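Local coordinates for protein phenol hydroxylase component phL (Pseudomonas stutzeri, PDB 3U52) that probably serves as the structural, non-catalytic companion subunit of a multicomponent bacterial monooxygenase that hydroxylates phenol, at residues R22-K27 with A35-E40; I65-W70 with A272-T277; R77-Y80 with G86-A89. All coordinates share one frame; numbering follows the deposited sequence.

Contact 1 joins the N-terminal helices; contacts 2 and 3 tie the loop after them to the helical body. Contacts 1 and 2 have centres about 21 Å apart and are joined by a salt bridge, Arg23 NH1 to Asp69 OD2 at 2.9 Å. Contact 1 also meets contact 3, where Ala35 CB packs on Tyr80 CB at 3.8 Å. Contacts 2 and 3 do not touch, and their nearest atoms stay about 12 Å apart; contact 3 falls within the long chain span between the segments of contact 2. The side chain of Arg88 in contact 3 is about 14 Å from a bound xenon; a xenon pocket here is lined by Tyr227, Asp232 and Tyr257.

Contact 1. Residues R22-K27 with A35-E40; sequences RRFGDK and ASYDIE
Phe24 drives its ring edge into the face of Tyr37, a T-shaped stack that holds two short neighbouring helices, 18-24 and 31-36, together where each gives way to loop. Phe24 CZ sits above the middle of the tyrosine ring, 3.7 Å from Tyr37 CZ, and the two ring planes stand at 82°. Tyr37 is buried and its hydroxyl is bonded to Ser74, so this is the firm part of the contact. Arg23, the residue before Phe24 on helix 18-24, lies beside the stack. Its CG lies over a face of the Phe24 ring, toward the rim, and its CD presses against Tyr37 CD2 at 3.4 Å. CG stands anti to the backbone N (chi1 -170°), and a bend at chi3 then turns the guanidinium toward Asp38. The grip is side-on, with one nitrogen to each carboxylate oxygen. The bond from Arg23 NE to Asp38 OD2 is nearly straight and lies in the guanidinium plane, and the two flat groups are close to coplanar. Asp38 OD1 also pairs with Lys42, while Arg23 NH1 reaches Asp69, so the charges form a chain of alternating partners that probably steadies the buried carboxylate. Putting an alanine here would probably cost Asp38 one of its two cationic partners and strip the rim of the Phe24 ring of its aliphatic cover. The outer side is much looser. Gly25 leaves the helix with positive phi, and Asp26 and Lys27 beyond it are exposed; Lys27 NZ makes a weak hydrogen bond to Phe24 O. The second prong of the salt bridge is Arg23 NH2 to Asp38 OD1, 3.0 Å long, with the oxygen using its syn lone pair.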
# COMPACT_ATOMS: atom_id res chain seq x y z
N ARG D 22 24.75 5.38 16.77
CA ARG D 22 25.97 6.17 17.04
C ARG D 22 25.80 7.65 16.77
O ARG D 22 26.26 8.48 17.54
CB ARG D 22 27.15 5.66 16.22
CG ARG D 22 28.01 4.76 16.95
CD ARG D 22 28.98 4.11 15.98
NE ARG D 22 28.64 2.72 15.93
CZ ARG D 22 28.50 1.96 14.87
NH1 ARG D 22 28.70 2.35 13.61
NH2 ARG D 22 28.18 0.73 15.13
N ARG D 23 25.16 7.98 15.67
CA ARG D 23 24.99 9.36 15.23
C ARG D 23 23.81 10.07 15.94
O ARG D 23 23.92 11.25 16.29
CB ARG D 23 24.77 9.37 13.72
CG ARG D 23 24.82 10.73 13.09
CD ARG D 23 24.87 10.64 11.57
NE ARG D 23 26.14 10.17 11.00
CZ ARG D 23 27.23 10.92 10.80
NH1 ARG D 23 27.26 12.19 11.15
NH2 ARG D 23 28.29 10.39 10.21
N PHE D 24 22.69 9.38 16.15
CA PHE D 24 21.52 10.05 16.70
C PHE D 24 20.94 9.53 18.01
O PHE D 24 19.94 10.08 18.45
CB PHE D 24 20.39 10.07 15.69
CG PHE D 24 20.78 10.63 14.35
CD1 PHE D 24 21.14 9.77 13.31
CD2 PHE D 24 20.72 12.01 14.11
CE1 PHE D 24 21.47 10.28 12.07
CE2 PHE D 24 21.05 12.53 12.86
CZ PHE D 24 21.44 11.67 11.85
N GLY D 25 21.51 8.47 18.58
CA GLY D 25 21.00 7.87 19.84
C GLY D 25 20.25 6.59 19.59
O GLY D 25 19.77 6.38 18.48
N ASP D 26 20.13 5.69 20.58
CA ASP D 26 19.38 4.46 20.32
C ASP D 26 17.95 4.79 20.60
O ASP D 26 17.50 4.74 21.76
CB ASP D 26 19.83 3.20 21.12
CG ASP D 26 19.14 1.85 20.61
OD1 ASP D 26 19.30 1.39 19.42
OD2 ASP D 26 18.45 1.21 21.46
N LYS D 27 17.27 5.16 19.53
CA LYS D 27 15.86 5.47 19.52
C LYS D 27 15.45 5.31 18.06
O LYS D 27 16.34 5.36 17.17
CB LYS D 27 15.63 6.91 20.02
CG LYS D 27 16.06 7.97 19.05
CD LYS D 27 16.02 9.36 19.70
CE LYS D 27 15.65 10.42 18.68
NZ LYS D 27 16.84 10.99 18.04
N ALA D 35 18.07 6.04 5.55
CA ALA D 35 18.34 5.95 4.13
C ALA D 35 19.57 6.71 3.73
O ALA D 35 20.07 6.48 2.64
CB ALA D 35 17.14 6.46 3.31
N SER D 36 20.04 7.62 4.59
CA SER D 36 20.91 8.68 4.14
C SER D 36 22.28 8.82 4.84
O SER D 36 23.11 9.62 4.39
CB SER D 36 20.16 10.00 4.18
OG SER D 36 19.00 9.92 3.38
N TYR D 37 22.49 8.09 5.95
CA TYR D 37 23.66 8.32 6.79
C TYR D 37 24.50 7.07 6.89
O TYR D 37 23.99 6.04 7.28
CB TYR D 37 23.23 8.74 8.22
CG TYR D 37 22.69 10.16 8.28
CD1 TYR D 37 21.32 10.40 8.10
CD2 TYR D 37 23.55 11.25 8.48
CE1 TYR D 37 20.82 11.68 8.13
CE2 TYR D 37 23.05 12.54 8.52
CZ TYR D 37 21.70 12.74 8.35
OH TYR D 37 21.20 13.99 8.38
N ASP D 38 25.80 7.18 6.54
CA ASP D 38 26.81 6.10 6.79
C ASP D 38 26.52 4.79 6.09
O ASP D 38 26.89 3.75 6.54
CB ASP D 38 26.94 5.83 8.29
CG ASP D 38 27.24 7.08 9.06
OD1 ASP D 38 28.16 7.81 8.62
OD2 ASP D 38 26.55 7.37 10.06
N ILE D 39 25.86 4.85 4.95
CA ILE D 39 25.45 3.67 4.26
C ILE D 39 26.50 3.33 3.16
O ILE D 39 26.58 2.20 2.68
CB ILE D 39 24.05 4.01 3.76
CG1 ILE D 39 23.05 2.98 4.23
CG2 ILE D 39 23.98 4.47 2.36
CD1 ILE D 39 22.44 3.45 5.48
N GLU D 40 27.30 4.32 2.79
CA GLU D 40 28.31 4.16 1.73
C GLU D 40 29.58 3.49 2.25
O GLU D 40 29.81 3.45 3.48
CB GLU D 40 28.64 5.51 1.07
CG GLU D 40 29.47 6.43 1.93
CD GLU D 40 28.68 7.20 3.02
OE1 GLU D 40 29.35 7.77 3.88
OE2 GLU D 40 27.44 7.24 3.03

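Contact 2. Residues I65-W70 with A272-T277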
# COMPACT_ATOMS: atom_id res chain seq x y z
N ILE D 65 37.85 21.77 -0.18
CA ILE D 65 37.04 22.03 1.00
C ILE D 65 37.25 20.92 2.02
O ILE D 65 37.41 19.77 1.65
CB ILE D 65 35.55 22.13 0.63
CG1 ILE D 65 35.29 23.36 -0.25
CG2 ILE D 65 34.70 22.21 1.88
CD1 ILE D 65 35.44 24.71 0.47
N ARG D 66 37.27 21.28 3.29
CA ARG D 66 37.47 20.32 4.38
C ARG D 66 36.34 20.40 5.39
O ARG D 66 35.89 21.49 5.73
CB ARG D 66 38.82 20.56 5.11
CG ARG D 66 40.07 20.30 4.26
CD ARG D 66 40.22 18.81 3.90
NE ARG D 66 40.67 18.65 2.50
CZ ARG D 66 41.82 18.10 2.18
NH1 ARG D 66 42.60 17.64 3.15
NH2 ARG D 66 42.19 17.97 0.92
N MET D 67 35.86 19.24 5.82
CA MET D 67 34.82 19.11 6.85
C MET D 67 35.18 18.04 7.83
O MET D 67 35.53 16.91 7.43
CB MET D 67 33.49 18.71 6.25
CG MET D 67 33.00 19.68 5.21
SD MET D 67 32.33 21.22 5.84
CE MET D 67 30.72 20.66 6.47
N GLU D 68 35.03 18.36 9.11
CA GLU D 68 35.16 17.36 10.16
C GLU D 68 34.21 16.21 9.84
O GLU D 68 34.56 15.04 9.97
CB GLU D 68 34.86 17.95 11.54
CG GLU D 68 35.15 16.96 12.70
CD GLU D 68 34.03 16.94 13.77
OE1 GLU D 68 34.25 17.48 14.89
OE2 GLU D 68 32.93 16.38 13.50
N ASP D 69 33.01 16.55 9.36
CA ASP D 69 31.98 15.53 9.13
C ASP D 69 31.06 15.93 7.97
O ASP D 69 30.26 16.81 8.13
CB ASP D 69 31.18 15.38 10.44
CG ASP D 69 30.19 14.24 10.40
OD1 ASP D 69 30.05 13.60 9.33
OD2 ASP D 69 29.54 14.01 11.45
N TRP D 70 31.19 15.30 6.79
CA TRP D 70 30.36 15.71 5.63
C TRP D 70 28.83 15.51 5.81
O TRP D 70 28.03 16.16 5.12
CB TRP D 70 30.83 15.06 4.34
CG TRP D 70 31.87 15.85 3.61
CD1 TRP D 70 33.20 15.53 3.47
CD2 TRP D 70 31.67 17.09 2.89
NE1 TRP D 70 33.84 16.50 2.73
CE2 TRP D 70 32.93 17.46 2.36
CE3 TRP D 70 30.56 17.93 2.68
CZ2 TRP D 70 33.11 18.64 1.61
CZ3 TRP D 70 30.73 19.09 1.93
CH2 TRP D 70 32.02 19.44 1.41
N ALA D 272 30.53 26.92 4.64
CA ALA D 272 31.05 28.21 5.06
C ALA D 272 31.23 28.37 6.60
O ALA D 272 32.25 28.86 7.06
CB ALA D 272 30.19 29.33 4.50
N GLY D 273 30.26 27.95 7.39
CA GLY D 273 30.37 27.98 8.85
C GLY D 273 31.39 27.05 9.45
O GLY D 273 31.76 27.20 10.61
N GLU D 274 31.86 26.07 8.69
CA GLU D 274 32.82 25.12 9.23
C GLU D 274 34.16 25.82 9.65
O GLU D 274 34.64 25.61 10.75
CB GLU D 274 33.08 24.00 8.24
CG GLU D 274 34.16 22.97 8.68
CD GLU D 274 33.59 21.79 9.47
OE1 GLU D 274 32.37 21.78 9.76
OE2 GLU D 274 34.36 20.85 9.77
N SER D 275 34.74 26.63 8.78
CA SER D 275 36.07 27.20 9.03
C SER D 275 36.31 28.46 8.19
O SER D 275 35.77 28.61 7.09
CB SER D 275 37.15 26.17 8.70
OG SER D 275 37.02 25.74 7.34
N GLU D 276 37.16 29.35 8.69
CA GLU D 276 37.56 30.50 7.89
C GLU D 276 38.32 30.05 6.61
O GLU D 276 38.24 30.69 5.58
CB GLU D 276 38.41 31.44 8.76
CG GLU D 276 38.72 32.84 8.25
CD GLU D 276 39.36 33.70 9.39
OE1 GLU D 276 40.54 34.12 9.27
OE2 GLU D 276 38.68 33.92 10.44
N THR D 277 39.03 28.94 6.67
CA THR D 277 39.73 28.43 5.49
C THR D 277 38.76 28.05 4.35
O THR D 277 38.99 28.38 3.18
CB THR D 277 40.50 27.18 5.81
OG1 THR D 277 40.63 27.03 7.21
CG2 THR D 277 41.85 27.27 5.21
O HOH W 1 31.71 18.81 10.00
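Glu274 reaches across to the backbone of Met67 and Glu68 and carries most of the buried surface, with Met67 next and Glu68 third. Its CG is anti to the backbone N (chi1 177°), which sends the chain out from its own helix toward the 65-70 loop; a bend at chi2 then lays the carboxylate alongside that loop. Glu274 OE2 accepts the amide hydrogen of Glu68 N over 2.7 Å in an almost straight bond, and the N-H arrives from above the carboxylate plane. The same oxygen lies 3.4 Å from Met67 CA. The other oxygen works one residue further on: water 1 takes the amide of Asp69 N at 2.7 Å and donates to Glu274 OE1 at 3.1 Å. One carboxylate thus serves two successive backbone amides, the first directly and the second through solvent. Met67 supplies the apolar half. A bend at chi2 brings Met67 SD to 3.7 Å from Glu274 CB, so the sulfur rests on the aliphatic part of the glutamate, and a further bend at chi3 puts CE near Glu274 OE1. Further back, Met67 CG sits 3.5 Å above the centre of one face of the Trp70 ring, which wedges the methionine between the indole and the glutamate. Glu68 adds its CB, beside Glu274 OE2, while its own carboxylate turns away, 6.0 Å between Glu68 OE2 and Glu274 OE2, a spacing likely to ease the repulsion. Arg66 O extends the link to Asn278, a residue of helix 276-302. All this happens at the surface, where helix 251-274 passes into helix 276-302: Ser275 OG bonds Asn278 N, a serine N-cap, in which the hydroxyl takes up a backbone N-H of the helix's first turn.

Contact 3. Residues R77-Y80 with G86-A89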
# COMPACT_ATOMS: atom_id res chain seq x y z
N ARG D 77 14.54 19.35 3.24
CA ARG D 77 13.36 18.69 2.66
C ARG D 77 13.25 17.21 3.10
O ARG D 77 12.20 16.59 2.94
CB ARG D 77 13.43 18.78 1.12
CG ARG D 77 13.56 20.18 0.51
CD ARG D 77 14.08 20.05 -0.94
NE ARG D 77 15.28 19.20 -1.04
CZ ARG D 77 15.79 18.73 -2.18
NH1 ARG D 77 15.28 19.10 -3.33
NH2 ARG D 77 16.85 17.93 -2.17
N GLN D 78 14.33 16.64 3.63
CA GLN D 78 14.38 15.20 4.03
C GLN D 78 14.03 14.22 2.90
O GLN D 78 13.33 13.22 3.09
CB GLN D 78 13.50 14.99 5.25
CG GLN D 78 13.78 16.04 6.32
CD GLN D 78 14.85 15.64 7.26
OE1 GLN D 78 15.99 16.17 7.21
NE2 GLN D 78 14.51 14.71 8.17
N PHE D 79 14.53 14.50 1.70
CA PHE D 79 14.28 13.68 0.56
C PHE D 79 15.18 12.42 0.60
O PHE D 79 16.37 12.49 0.39
CB PHE D 79 14.55 14.45 -0.74
CG PHE D 79 13.43 15.35 -1.20
CD1 PHE D 79 13.57 16.06 -2.40
CD2 PHE D 79 12.25 15.50 -0.48
CE1 PHE D 79 12.54 16.91 -2.85
CE2 PHE D 79 11.23 16.37 -0.93
CZ PHE D 79 11.35 17.04 -2.11
N TYR D 80 14.57 11.27 0.85
CA TYR D 80 15.12 9.99 0.41
C TYR D 80 14.39 9.73 -0.87
O TYR D 80 13.51 10.54 -1.25
CB TYR D 80 14.95 8.90 1.48
CG TYR D 80 13.52 8.70 1.90
CD1 TYR D 80 12.77 7.67 1.37
CD2 TYR D 80 12.92 9.55 2.81
CE1 TYR D 80 11.44 7.50 1.72
CE2 TYR D 80 11.61 9.37 3.17
CZ TYR D 80 10.87 8.34 2.61
OH TYR D 80 9.54 8.14 2.95
N GLY D 86 7.78 11.09 -4.94
CA GLY D 86 6.41 11.42 -4.54
C GLY D 86 6.16 12.90 -4.78
O GLY D 86 5.15 13.28 -5.36
N ASN D 87 7.10 13.74 -4.35
CA ASN D 87 6.97 15.18 -4.57
C ASN D 87 7.00 15.51 -6.06
O ASN D 87 6.13 16.25 -6.56
CB ASN D 87 8.08 15.90 -3.81
CG ASN D 87 7.90 17.37 -3.82
OD1 ASN D 87 8.22 18.05 -4.82
ND2 ASN D 87 7.36 17.89 -2.71
N ARG D 88 7.94 14.96 -6.80
CA ARG D 88 7.98 15.23 -8.23
C ARG D 88 6.73 14.78 -9.02
O ARG D 88 6.33 15.42 -10.01
CB ARG D 88 9.24 14.62 -8.84
CG ARG D 88 10.52 15.30 -8.27
CD ARG D 88 10.66 16.72 -8.84
NE ARG D 88 11.84 17.40 -8.24
CZ ARG D 88 11.86 18.10 -7.11
NH1 ARG D 88 10.75 18.25 -6.40
NH2 ARG D 88 13.01 18.63 -6.68
N ALA D 89 6.19 13.62 -8.67
CA ALA D 89 4.98 13.09 -9.33
C ALA D 89 3.83 14.06 -9.21
O ALA D 89 3.08 14.21 -10.17
CB ALA D 89 4.57 11.75 -8.73
O HOH W 2 16.28 18.32 -6.11
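Phe79 and Asn87 meet where a loop runs into helix 81-105, with Tyr80 between them at the N-cap position of that helix, so the residue ahead of the cap folds back on the second turn. The phenylalanine can be followed outward. CB points toward the helix, and CG, anti to the carbonyl carbon (chi1 -82°), carries the ring that way. One face of the ring has Arg77 CB 3.8 Å above it, toward the rim. The next atom, CD1, lies over the centre of the Arg77 guanidinium, 3.5 Å above its plane, so the arginine wraps back on the ring of the residue two places on. CE1 comes to 4.2 Å from Arg88 NH1, with the ring and the guanidinium steeply inclined at 72°. CZ, at the far end, nestles against the base of Asn87, 3.9 Å from CB and equally near CG. The ring's tip thus meets the CB and amide of Asn87, while its CE1 comes near the guanidinium of Arg88. The two arginines come close, with Arg77 NH1 and Arg88 NH2 4.1 Å apart, but the carboxylate of Glu259, on helix 251-274, forms a salt bridge with both through OE2 and probably offsets their charges. Each also has a second acid: Asp75 for Arg77, Asp159 for Arg88. Helix 251-274 thus closes over the cluster, with Trp263 against Arg77 and Trp256 against Arg88, and ties the start of helix 81-105 into the helical body. A residue of another protein chain packs on Arg88 as well. Water 2 bridges the two guanidinium groups from one side, accepting from Arg77 NH1 at 3.1 Å, at the guanidinium edge, and more weakly from Arg88 NH2 at 3.3 Å.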